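Local coordinates for protein transaminase (Arthrobacter sp., PDB 5G2P) that catalyses amino-group transfer with S-enantioselectivity as an omega-transaminase of aminotransferase class III, using pyridoxal-5'-phosphate as its cofactor, at residues Gly113-Val118 / Ala307-Val312; Leu265-Glu270 / Ile293-Lys298; Lys358-Tyr363 / Val449-Ile454; Leu427-Leu432 / Ala457-Asp462. All coordinates share one frame; numbering follows the deposited sequence.

Interaction 1 (Gly113-Val118 / Ala307-Val312)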
# COMPACT_ATOMS: atom_id res chain seq x y z
N GLY B 113 -2.57 -28.70 16.07
CA GLY B 113 -2.45 -28.27 17.47
C GLY B 113 -3.75 -27.74 18.03
O GLY B 113 -4.37 -28.37 18.90
N LYS B 114 -4.18 -26.58 17.55
CA LYS B 114 -5.35 -25.89 18.11
C LYS B 114 -6.29 -25.36 17.03
O LYS B 114 -5.96 -25.30 15.86
CB LYS B 114 -4.91 -24.74 19.01
CG LYS B 114 -4.28 -25.17 20.34
CD LYS B 114 -4.10 -23.95 21.22
CE LYS B 114 -3.93 -24.35 22.68
NZ LYS B 114 -4.03 -23.14 23.52
N VAL B 115 -7.48 -24.95 17.48
CA VAL B 115 -8.54 -24.42 16.61
C VAL B 115 -8.95 -23.07 17.16
O VAL B 115 -9.00 -22.88 18.36
CB VAL B 115 -9.79 -25.32 16.66
CG1 VAL B 115 -10.84 -24.87 15.64
CG2 VAL B 115 -9.41 -26.75 16.39
N ARG B 116 -9.22 -22.12 16.27
CA ARG B 116 -9.95 -20.91 16.62
C ARG B 116 -11.19 -20.92 15.77
O ARG B 116 -11.09 -21.04 14.54
CB ARG B 116 -9.14 -19.64 16.34
CG ARG B 116 -9.95 -18.35 16.49
CD ARG B 116 -9.10 -17.11 16.83
NE ARG B 116 -9.88 -15.85 16.89
CZ ARG B 116 -10.67 -15.50 17.91
NH1 ARG B 116 -10.79 -16.30 18.98
NH2 ARG B 116 -11.34 -14.34 17.86
N PHE B 117 -12.34 -20.75 16.43
CA PHE B 117 -13.63 -20.64 15.75
C PHE B 117 -13.99 -19.18 15.49
O PHE B 117 -13.84 -18.34 16.37
CB PHE B 117 -14.73 -21.29 16.59
CG PHE B 117 -14.61 -22.79 16.67
CD1 PHE B 117 -14.90 -23.57 15.55
CD2 PHE B 117 -14.17 -23.41 17.83
CE1 PHE B 117 -14.79 -24.96 15.61
CE2 PHE B 117 -14.04 -24.80 17.89
CZ PHE B 117 -14.36 -25.57 16.78
N VAL B 118 -14.49 -18.91 14.29
CA VAL B 118 -15.07 -17.62 13.93
C VAL B 118 -16.43 -17.89 13.22
O VAL B 118 -16.99 -18.98 13.37
CB VAL B 118 -14.12 -16.77 13.05
CG1 VAL B 118 -12.89 -16.31 13.85
CG2 VAL B 118 -13.73 -17.53 11.77
N ALA B 307 -20.59 -20.57 10.83
CA ALA B 307 -19.38 -20.96 11.57
C ALA B 307 -18.21 -21.02 10.60
O ALA B 307 -18.36 -21.45 9.44
CB ALA B 307 -19.57 -22.31 12.26
N GLY B 308 -17.06 -20.58 11.08
CA GLY B 308 -15.77 -20.74 10.37
C GLY B 308 -14.73 -21.17 11.38
O GLY B 308 -14.96 -21.07 12.56
N ALA B 309 -13.57 -21.64 10.92
CA ALA B 309 -12.50 -22.01 11.85
C ALA B 309 -11.15 -22.01 11.16
O ALA B 309 -11.05 -22.13 9.93
CB ALA B 309 -12.77 -23.40 12.49
N VAL B 310 -10.11 -21.92 11.98
CA VAL B 310 -8.76 -22.19 11.55
C VAL B 310 -8.16 -23.28 12.45
O VAL B 310 -8.40 -23.29 13.66
CB VAL B 310 -7.92 -20.87 11.53
CG1 VAL B 310 -7.80 -20.32 12.94
CG2 VAL B 310 -6.53 -21.13 10.99
N VAL B 311 -7.43 -24.21 11.84
CA VAL B 311 -6.60 -25.17 12.56
C VAL B 311 -5.14 -24.85 12.31
O VAL B 311 -4.72 -24.72 11.17
CB VAL B 311 -6.93 -26.64 12.20
CG1 VAL B 311 -5.90 -27.59 12.80
CG2 VAL B 311 -8.31 -26.97 12.74
N VAL B 312 -4.36 -24.72 13.39
CA VAL B 312 -2.94 -24.43 13.26
C VAL B 312 -2.10 -25.61 13.77
O VAL B 312 -2.53 -26.36 14.66
CB VAL B 312 -2.52 -23.11 13.96
CG1 VAL B 312 -3.28 -21.90 13.37
CG2 VAL B 312 -2.74 -23.18 15.47
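Val-118 and Gly-308 exchange backbone hydrogen bonds in both directions at the tight end of this antiparallel pairing, Val-118 N to Gly-308 O and Gly-308 N to Val-118 O each spanning 2.8 Å. Glycine suits the place, because CG2 of Val-118 leans over its backbone and comes within 3.8 Å of Gly-308 C. One pair further on, CD1 of Phe-117 lies 3.7 Å from CB of Ala-309, a methyl small enough to fit beside the ring, while CG1 of Val-115 covers one face of that ring. Val-310 sets CG1 between its backbone N and carbonyl carbon (chi1 64°), where it meets CB of Arg-116 at 3.7 Å. The far end is less regular, and Gly-113 there is partly exposed: in a classic beta bulge, Val-312 O takes a bond from Gly-113 N at 2.7 Å and a weak one from Lys-114 N at 3.3 Å. Lys-114 and Arg-116 carry their charges away, to Asp-321 and Asp-87 respectively, and Lys-114 also bonds Gln-28 of the second subunit. Helix 92-105 packs on the Val-115, Phe-117 and Val-311 face, helix 121-136 on Val-118, Val-310 and Val-312, and strand 293-296 adjoins strand 308-313.

Interaction 2 (Leu265-Glu270 / Ile293-Lys298). With PLP (pyridoxal-5'-phosphate), chain H.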
# COMPACT_ATOMS: atom_id res chain seq x y z
N LEU B 265 5.28 -21.05 5.12
CA LEU B 265 4.11 -21.84 5.52
C LEU B 265 3.20 -22.21 4.35
O LEU B 265 3.20 -21.52 3.33
CB LEU B 265 3.27 -21.12 6.58
CG LEU B 265 3.97 -20.70 7.87
CD1 LEU B 265 2.99 -20.00 8.81
CD2 LEU B 265 4.56 -21.93 8.54
N TRP B 266 2.47 -23.31 4.50
CA TRP B 266 1.38 -23.62 3.59
C TRP B 266 0.03 -23.63 4.29
O TRP B 266 -0.20 -24.40 5.26
CB TRP B 266 1.60 -24.95 2.86
CG TRP B 266 0.44 -25.36 1.98
CD1 TRP B 266 -0.35 -24.55 1.18
CD2 TRP B 266 -0.06 -26.69 1.81
NE1 TRP B 266 -1.32 -25.30 0.55
CE2 TRP B 266 -1.16 -26.62 0.91
CE3 TRP B 266 0.33 -27.94 2.33
CZ2 TRP B 266 -1.89 -27.76 0.53
CZ3 TRP B 266 -0.41 -29.07 1.96
CH2 TRP B 266 -1.51 -28.97 1.06
N ILE B 267 -0.85 -22.77 3.79
CA ILE B 267 -2.24 -22.68 4.27
C ILE B 267 -3.09 -23.38 3.24
O ILE B 267 -3.15 -22.93 2.09
CB ILE B 267 -2.73 -21.23 4.37
CG1 ILE B 267 -1.89 -20.42 5.37
CG2 ILE B 267 -4.22 -21.18 4.75
CD1 ILE B 267 -1.97 -18.92 5.12
N SER B 268 -3.75 -24.47 3.64
CA SER B 268 -4.71 -25.09 2.74
C SER B 268 -6.05 -24.45 3.06
O SER B 268 -6.58 -24.65 4.14
CB SER B 268 -4.83 -26.61 2.97
OG SER B 268 -5.64 -27.17 1.93
N ASP B 269 -6.61 -23.71 2.11
CA ASP B 269 -7.92 -23.11 2.34
C ASP B 269 -8.93 -24.20 2.00
O ASP B 269 -9.25 -24.42 0.83
CB ASP B 269 -8.10 -21.86 1.47
CG ASP B 269 -9.48 -21.24 1.63
OD1 ASP B 269 -10.32 -21.78 2.38
OD2 ASP B 269 -9.73 -20.20 1.01
N GLU B 270 -9.40 -24.87 3.05
CA GLU B 270 -10.38 -25.97 2.95
C GLU B 270 -11.82 -25.53 3.21
O GLU B 270 -12.68 -26.36 3.48
CB GLU B 270 -10.03 -27.10 3.95
CG GLU B 270 -8.64 -27.72 3.70
CD GLU B 270 -8.67 -28.84 2.65
OE1 GLU B 270 -9.79 -29.29 2.29
OE2 GLU B 270 -7.58 -29.30 2.21
N ILE B 293 -1.56 -24.83 8.27
CA ILE B 293 -2.79 -24.14 8.69
C ILE B 293 -3.90 -24.56 7.72
O ILE B 293 -3.65 -24.67 6.53
CB ILE B 293 -2.65 -22.59 8.65
CG1 ILE B 293 -1.54 -22.09 9.59
CG2 ILE B 293 -3.96 -21.92 9.06
CD1 ILE B 293 -1.19 -20.62 9.40
N ILE B 294 -5.11 -24.79 8.25
CA ILE B 294 -6.29 -25.03 7.43
C ILE B 294 -7.33 -23.96 7.76
O ILE B 294 -7.52 -23.65 8.93
CB ILE B 294 -6.94 -26.39 7.82
CG1 ILE B 294 -5.97 -27.56 7.61
CG2 ILE B 294 -8.25 -26.62 7.06
CD1 ILE B 294 -6.51 -28.87 8.21
N THR B 295 -8.01 -23.41 6.75
CA THR B 295 -9.17 -22.56 6.99
C THR B 295 -10.44 -23.34 6.67
O THR B 295 -10.48 -24.11 5.70
CB THR B 295 -9.10 -21.27 6.15
OG1 THR B 295 -8.93 -21.62 4.76
CG2 THR B 295 -7.93 -20.41 6.62
N MET B 296 -11.47 -23.12 7.47
CA MET B 296 -12.71 -23.90 7.38
C MET B 296 -13.97 -22.98 7.36
O MET B 296 -13.98 -21.87 7.95
CB MET B 296 -12.81 -24.87 8.57
CG MET B 296 -11.69 -25.91 8.65
SD MET B 296 -11.69 -26.70 10.27
CE MET B 296 -10.37 -27.91 10.13
N GLY B 297 -15.00 -23.45 6.67
CA GLY B 297 -16.35 -22.86 6.68
C GLY B 297 -17.25 -23.90 6.06
O GLY B 297 -16.92 -25.10 6.08
N LYS B 298 -18.39 -23.47 5.52
CA LYS B 298 -19.30 -24.34 4.71
C LYS B 298 -19.67 -25.65 5.40
O LYS B 298 -20.55 -25.67 6.28
CB LYS B 298 -18.73 -24.50 3.27
CG LYS B 298 -18.55 -23.17 2.52
CD LYS B 298 -18.20 -23.19 1.01
CE LYS B 298 -18.34 -21.80 0.31
NZ LYS B 298 -17.06 -21.14 -0.07
N1 PLP H . -12.46 -19.77 0.75
C2 PLP H . -12.98 -20.66 -0.15
C2A PLP H . -12.12 -21.70 -0.83
C3 PLP H . -14.41 -20.58 -0.49
O3 PLP H . -15.02 -21.44 -1.36
C4 PLP H . -15.24 -19.57 0.19
C4A PLP H . -16.73 -19.66 -0.16
C5 PLP H . -14.54 -18.64 1.14
C6 PLP H . -13.17 -18.79 1.36
C5A PLP H . -15.24 -17.54 1.88
O4P PLP H . -16.15 -18.05 2.84
P PLP H . -17.45 -17.16 3.22
O1P PLP H . -18.14 -18.01 4.23
O2P PLP H . -16.99 -15.83 3.78
O3P PLP H . -18.29 -16.98 1.95
O HOH W 1 -14.34 -26.29 5.84
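Ser-268 joins the two parallel strands through its backbone, its N donating to Ile-293 O at 2.9 Å and its O accepting from Thr-295 N at 3.2 Å. Weak bonds flank this pair, Ile-293 N to Trp-266 O and Glu-270 N to Thr-295 O.

Apolar contacts line the Ile-267 and Ile-293 face. These two side chains run alongside each other in one direction, CG1 of Ile-267 4.0 Å from CB of Ile-293; beta-branched residues suit a central strand. On the other face, CG2 of Ile-294 touches the CG methylene of Glu-270 at 3.6 Å. These strands are central in the seven-stranded, mostly parallel sheet of fold type I PLP enzymes, whose C-terminal strand ends carry the cofactor site.

Polar side chains gather at that end. Thr-295 holds OG1 between its backbone N and carbonyl carbon (chi1 55°) and donates from there to Asp-269 OD1 at 2.8 Å, arriving from above the carboxylate plane, 60° out of it. OD1 also accepts from Val-271 N, and His-149 bonds OD2, so the carboxylate is gripped at both oxygens. Ser-268 OG donates to Glu-270 OE2, which Tyr-284 N also binds; Thr-273 and Gly-283 hold OE1. A water accepts from Gly-297 N and probably donates to Glu-270 O.

The cofactor contacts come from the end of strand 265-269 and from just beyond strand 293-296: Asp-269 OD2 lies 2.8 Å from PLP N1, and Lys-298 NZ is covalently bonded to PLP C4A at 1.5 Å, consistent with the internal aldimine of this family.

Interaction 3 (Lys358-Tyr363 / Val449-Ile454)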
# COMPACT_ATOMS: atom_id res chain seq x y z
N LYS B 358 -17.19 -40.50 -1.24
CA LYS B 358 -16.23 -41.15 -2.12
C LYS B 358 -16.92 -42.08 -3.13
O LYS B 358 -16.64 -41.99 -4.32
CB LYS B 358 -15.16 -41.91 -1.36
CG LYS B 358 -14.34 -42.73 -2.34
CD LYS B 358 -13.10 -43.30 -1.72
CE LYS B 358 -13.37 -44.65 -1.12
NZ LYS B 358 -12.07 -45.37 -1.24
N ASN B 359 -17.83 -42.93 -2.66
CA ASN B 359 -18.49 -43.90 -3.55
C ASN B 359 -19.41 -43.18 -4.53
O ASN B 359 -19.47 -43.53 -5.72
CB ASN B 359 -19.26 -44.97 -2.76
CG ASN B 359 -18.35 -45.84 -1.90
OD1 ASN B 359 -18.77 -46.33 -0.85
ND2 ASN B 359 -17.11 -46.05 -2.34
N SER B 360 -20.10 -42.15 -4.05
CA SER B 360 -20.96 -41.37 -4.95
C SER B 360 -20.17 -40.63 -6.04
O SER B 360 -20.64 -40.50 -7.19
CB SER B 360 -21.88 -40.45 -4.16
OG SER B 360 -22.89 -41.22 -3.55
N GLY B 361 -18.97 -40.15 -5.69
CA GLY B 361 -18.06 -39.57 -6.70
C GLY B 361 -17.73 -40.58 -7.80
O GLY B 361 -17.78 -40.25 -8.99
N GLU B 362 -17.41 -41.80 -7.42
CA GLU B 362 -17.12 -42.88 -8.37
C GLU B 362 -18.31 -43.14 -9.31
O GLU B 362 -18.12 -43.28 -10.52
CB GLU B 362 -16.70 -44.15 -7.64
CG GLU B 362 -15.39 -43.98 -6.88
CD GLU B 362 -15.00 -45.19 -6.05
OE1 GLU B 362 -15.72 -46.20 -6.02
OE2 GLU B 362 -13.94 -45.15 -5.41
N TYR B 363 -19.54 -43.15 -8.75
CA TYR B 363 -20.77 -43.25 -9.55
C TYR B 363 -20.92 -42.06 -10.50
O TYR B 363 -21.16 -42.23 -11.71
CB TYR B 363 -22.01 -43.41 -8.65
CG TYR B 363 -23.28 -43.66 -9.41
CD1 TYR B 363 -23.54 -44.92 -9.98
CD2 TYR B 363 -24.23 -42.64 -9.57
CE1 TYR B 363 -24.72 -45.15 -10.70
CE2 TYR B 363 -25.40 -42.85 -10.29
CZ TYR B 363 -25.66 -44.11 -10.83
OH TYR B 363 -26.83 -44.32 -11.54
N VAL B 449 -26.34 -37.64 -0.98
CA VAL B 449 -27.23 -37.60 -2.16
C VAL B 449 -27.53 -39.04 -2.61
O VAL B 449 -26.64 -39.89 -2.59
CB VAL B 449 -26.64 -36.75 -3.32
CG1 VAL B 449 -25.36 -37.37 -3.89
CG2 VAL B 449 -27.67 -36.52 -4.44
N SER B 450 -28.77 -39.31 -2.99
CA SER B 450 -29.16 -40.63 -3.45
C SER B 450 -28.71 -40.82 -4.90
O SER B 450 -28.59 -39.86 -5.67
CB SER B 450 -30.67 -40.77 -3.40
OG SER B 450 -31.27 -39.91 -4.35
N ARG B 451 -28.48 -42.08 -5.27
CA ARG B 451 -28.30 -42.47 -6.67
C ARG B 451 -29.42 -41.97 -7.58
O ARG B 451 -29.16 -41.56 -8.71
CB ARG B 451 -28.20 -44.00 -6.79
CG ARG B 451 -26.81 -44.52 -7.11
CD ARG B 451 -25.82 -44.43 -5.97
NE ARG B 451 -24.67 -45.32 -6.21
CZ ARG B 451 -23.55 -45.37 -5.50
NH1 ARG B 451 -23.37 -44.58 -4.45
NH2 ARG B 451 -22.61 -46.24 -5.84
N GLY B 452 -30.66 -41.98 -7.10
CA GLY B 452 -31.78 -41.55 -7.93
C GLY B 452 -31.67 -40.07 -8.25
O GLY B 452 -32.01 -39.63 -9.35
N ASP B 453 -31.19 -39.29 -7.28
CA ASP B 453 -31.06 -37.85 -7.51
C ASP B 453 -29.90 -37.53 -8.44
O ASP B 453 -30.00 -36.63 -9.28
CB ASP B 453 -30.94 -37.08 -6.19
CG ASP B 453 -32.31 -36.79 -5.57
OD1 ASP B 453 -33.31 -36.68 -6.30
OD2 ASP B 453 -32.37 -36.69 -4.33
N ILE B 454 -28.78 -38.26 -8.30
CA ILE B 454 -27.67 -38.13 -9.25
C ILE B 454 -28.20 -38.43 -10.68
O ILE B 454 -27.93 -37.66 -11.63
CB ILE B 454 -26.47 -39.05 -8.91
CG1 ILE B 454 -25.82 -38.59 -7.60
CG2 ILE B 454 -25.48 -39.11 -10.08
CD1 ILE B 454 -24.76 -39.54 -7.05
O HOH W 2 -24.23 -40.09 -1.48
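The first turn of helix 451-470 meets the side of helix 353-374 here, with Arg-451 and Ile-454 set against Tyr-363. Ser-450 is the N-cap of that turn, its OG accepting from Asp-453 N at 3.0 Å, a role for which a short hydroxyl side chain is well suited. Arg-451 bends at chi2 (73°) and lays its chain across the tyrosine: CG sits over the centre of one ring face in a CH-pi contact, 3.9 Å from the centroid. Further along, NE passes 3.9 Å from Tyr-363 CG, and the guanidinium and ring planes are 27° apart. Ile-454 approaches the ring differently, at its edge, with CG2 3.7 Å from CE2. Its CD1 extends on toward CB of Ser-360, 4.2 Å away, where a small residue lets the helices come near. A water joins the segments, accepting from Ser-360 OG at 2.7 Å and donating to Val-449 O at the same distance. No direct hydrogen bond links the two segments themselves, so the contact probably rests on van der Waals and CH-pi packing and this water bridge, while a hydrogen bond from Tyr-363 OH to Asp-455 ties the helices just beyond.

Interaction 4 (Leu427-Leu432 / Ala457-Asp462)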
# COMPACT_ATOMS: atom_id res chain seq x y z
N LEU B 427 -33.27 -26.36 -15.58
CA LEU B 427 -34.34 -25.90 -14.71
C LEU B 427 -35.70 -26.37 -15.19
O LEU B 427 -36.59 -26.62 -14.37
CB LEU B 427 -34.28 -24.38 -14.55
CG LEU B 427 -35.11 -23.73 -13.42
CD1 LEU B 427 -34.95 -24.46 -12.09
CD2 LEU B 427 -34.80 -22.23 -13.30
N GLU B 428 -35.87 -26.52 -16.51
CA GLU B 428 -37.11 -27.08 -17.08
C GLU B 428 -37.43 -28.48 -16.54
O GLU B 428 -38.60 -28.85 -16.49
CB GLU B 428 -37.03 -27.14 -18.60
CG GLU B 428 -36.95 -25.75 -19.22
CD GLU B 428 -36.88 -25.79 -20.74
OE1 GLU B 428 -37.04 -26.87 -21.35
OE2 GLU B 428 -36.67 -24.72 -21.31
N LYS B 429 -36.40 -29.23 -16.17
CA LYS B 429 -36.56 -30.55 -15.56
C LYS B 429 -36.59 -30.47 -14.03
O LYS B 429 -36.53 -31.52 -13.35
CB LYS B 429 -35.39 -31.44 -15.97
CG LYS B 429 -35.19 -31.59 -17.45
CD LYS B 429 -36.36 -32.32 -18.05
CE LYS B 429 -35.96 -32.95 -19.35
NZ LYS B 429 -37.21 -33.23 -20.11
N GLY B 430 -36.63 -29.25 -13.50
CA GLY B 430 -36.68 -29.02 -12.04
C GLY B 430 -35.36 -29.41 -11.37
O GLY B 430 -35.33 -29.91 -10.24
N VAL B 431 -34.26 -29.17 -12.08
CA VAL B 431 -32.92 -29.39 -11.52
C VAL B 431 -32.14 -28.07 -11.60
O VAL B 431 -32.13 -27.40 -12.65
CB VAL B 431 -32.16 -30.51 -12.27
CG1 VAL B 431 -30.71 -30.59 -11.82
CG2 VAL B 431 -32.88 -31.86 -12.11
N LEU B 432 -31.48 -27.72 -10.50
CA LEU B 432 -30.57 -26.58 -10.44
C LEU B 432 -29.15 -27.09 -10.66
O LEU B 432 -28.62 -27.89 -9.87
CB LEU B 432 -30.68 -25.93 -9.06
CG LEU B 432 -32.04 -25.34 -8.71
CD1 LEU B 432 -32.16 -25.02 -7.23
CD2 LEU B 432 -32.22 -24.06 -9.52
N ALA B 457 -30.35 -35.47 -11.90
CA ALA B 457 -29.49 -34.32 -12.27
C ALA B 457 -28.77 -34.54 -13.61
O ALA B 457 -28.70 -33.63 -14.42
CB ALA B 457 -28.46 -34.04 -11.18
N MET B 458 -28.20 -35.74 -13.80
CA MET B 458 -27.44 -36.06 -15.00
C MET B 458 -28.36 -36.12 -16.23
O MET B 458 -27.94 -35.73 -17.33
CB MET B 458 -26.70 -37.40 -14.83
CG MET B 458 -25.53 -37.39 -13.84
SD MET B 458 -24.24 -36.16 -14.22
CE MET B 458 -24.60 -34.85 -13.05
N ASP B 459 -29.59 -36.61 -16.05
CA ASP B 459 -30.58 -36.61 -17.12
C ASP B 459 -30.96 -35.19 -17.52
O ASP B 459 -31.17 -34.91 -18.71
CB ASP B 459 -31.84 -37.40 -16.72
CG ASP B 459 -32.96 -37.22 -17.70
OD1 ASP B 459 -32.94 -37.90 -18.75
OD2 ASP B 459 -33.84 -36.35 -17.47
N ALA B 460 -31.02 -34.28 -16.54
CA ALA B 460 -31.31 -32.85 -16.86
C ALA B 460 -30.13 -32.22 -17.59
O ALA B 460 -30.31 -31.42 -18.51
CB ALA B 460 -31.61 -32.05 -15.60
N LEU B 461 -28.92 -32.60 -17.18
CA LEU B 461 -27.73 -32.09 -17.84
C LEU B 461 -27.69 -32.58 -19.30
O LEU B 461 -27.39 -31.80 -20.19
CB LEU B 461 -26.45 -32.52 -17.08
CG LEU B 461 -25.10 -32.00 -17.64
CD1 LEU B 461 -25.10 -30.50 -17.85
CD2 LEU B 461 -23.95 -32.38 -16.70
N ASP B 462 -27.96 -33.87 -19.51
CA ASP B 462 -28.04 -34.48 -20.85
C ASP B 462 -28.99 -33.65 -21.73
O ASP B 462 -28.64 -33.24 -22.84
CB ASP B 462 -28.53 -35.93 -20.67
CG ASP B 462 -28.58 -36.75 -21.98
OD1 ASP B 462 -27.99 -36.40 -23.01
OD2 ASP B 462 -29.24 -37.80 -21.92
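Asp-459 brings a flat carboxylate to the outer side of the contact, where OD2 lies 4.4 Å from CE of Lys-429; the ammonium NZ itself stays 5.3 Å from OD2, so any attraction is probably modest. The second flat group near this lysine is the ring of Tyr-463, one residue beyond the helical segment, with which Lys-429 makes a cation-pi interaction. The 427-432 side of the contact is a Schellman motif that ends helix 418-427: Gly-430 N bonds Leu-427 O at 2.8 Å and Val-431 N turns back to Ala-426 O. Gly-430 takes the positive phi (69°) that glycine adopts readily, and the chain then enters strand 431-432. This turn rests against helix 451-470, where Ala-457 and Ala-460, three residues apart, offer a smooth low surface. The methylenes of Lys-429 cover its outer part, CB lying 3.8 Å from CB of Ala-460, while the charged tip remains on the exposed side. Deeper in, Val-431 is buried, backed by Leu-53 of the neighbouring strand 51-54. With CG1 anti to the backbone N (chi1 172°), Val-431 spreads its two branches over the alanines: CG2 comes 3.7 Å from Ala-460 CB, and CG1 reaches 4.0 Å from Ala-457 CA.

Interactions 1 and 2 belong to one sheet and touch directly, strands 308-313 and 293-296 being neighbours whose backbones probably bond, Ala-309 O to Met-296 N and Val-311 O to Ile-294 N. Both are buried and strand-to-strand, held chiefly by backbone hydrogen bonds, and both reach the second subunit; interaction 2 adds the polar cofactor site. Interactions 3 and 4 lie farther from the chain's centre and nearer the surface. They share helix 451-470, which meets 358-363 at its first turn and 427-432 further along. Neither has a direct hydrogen bond across its segments: interaction 3 turns on an aromatic ring and a water, interaction 4 on small aliphatic side chains, and each has a long basic side chain at its exposed margin.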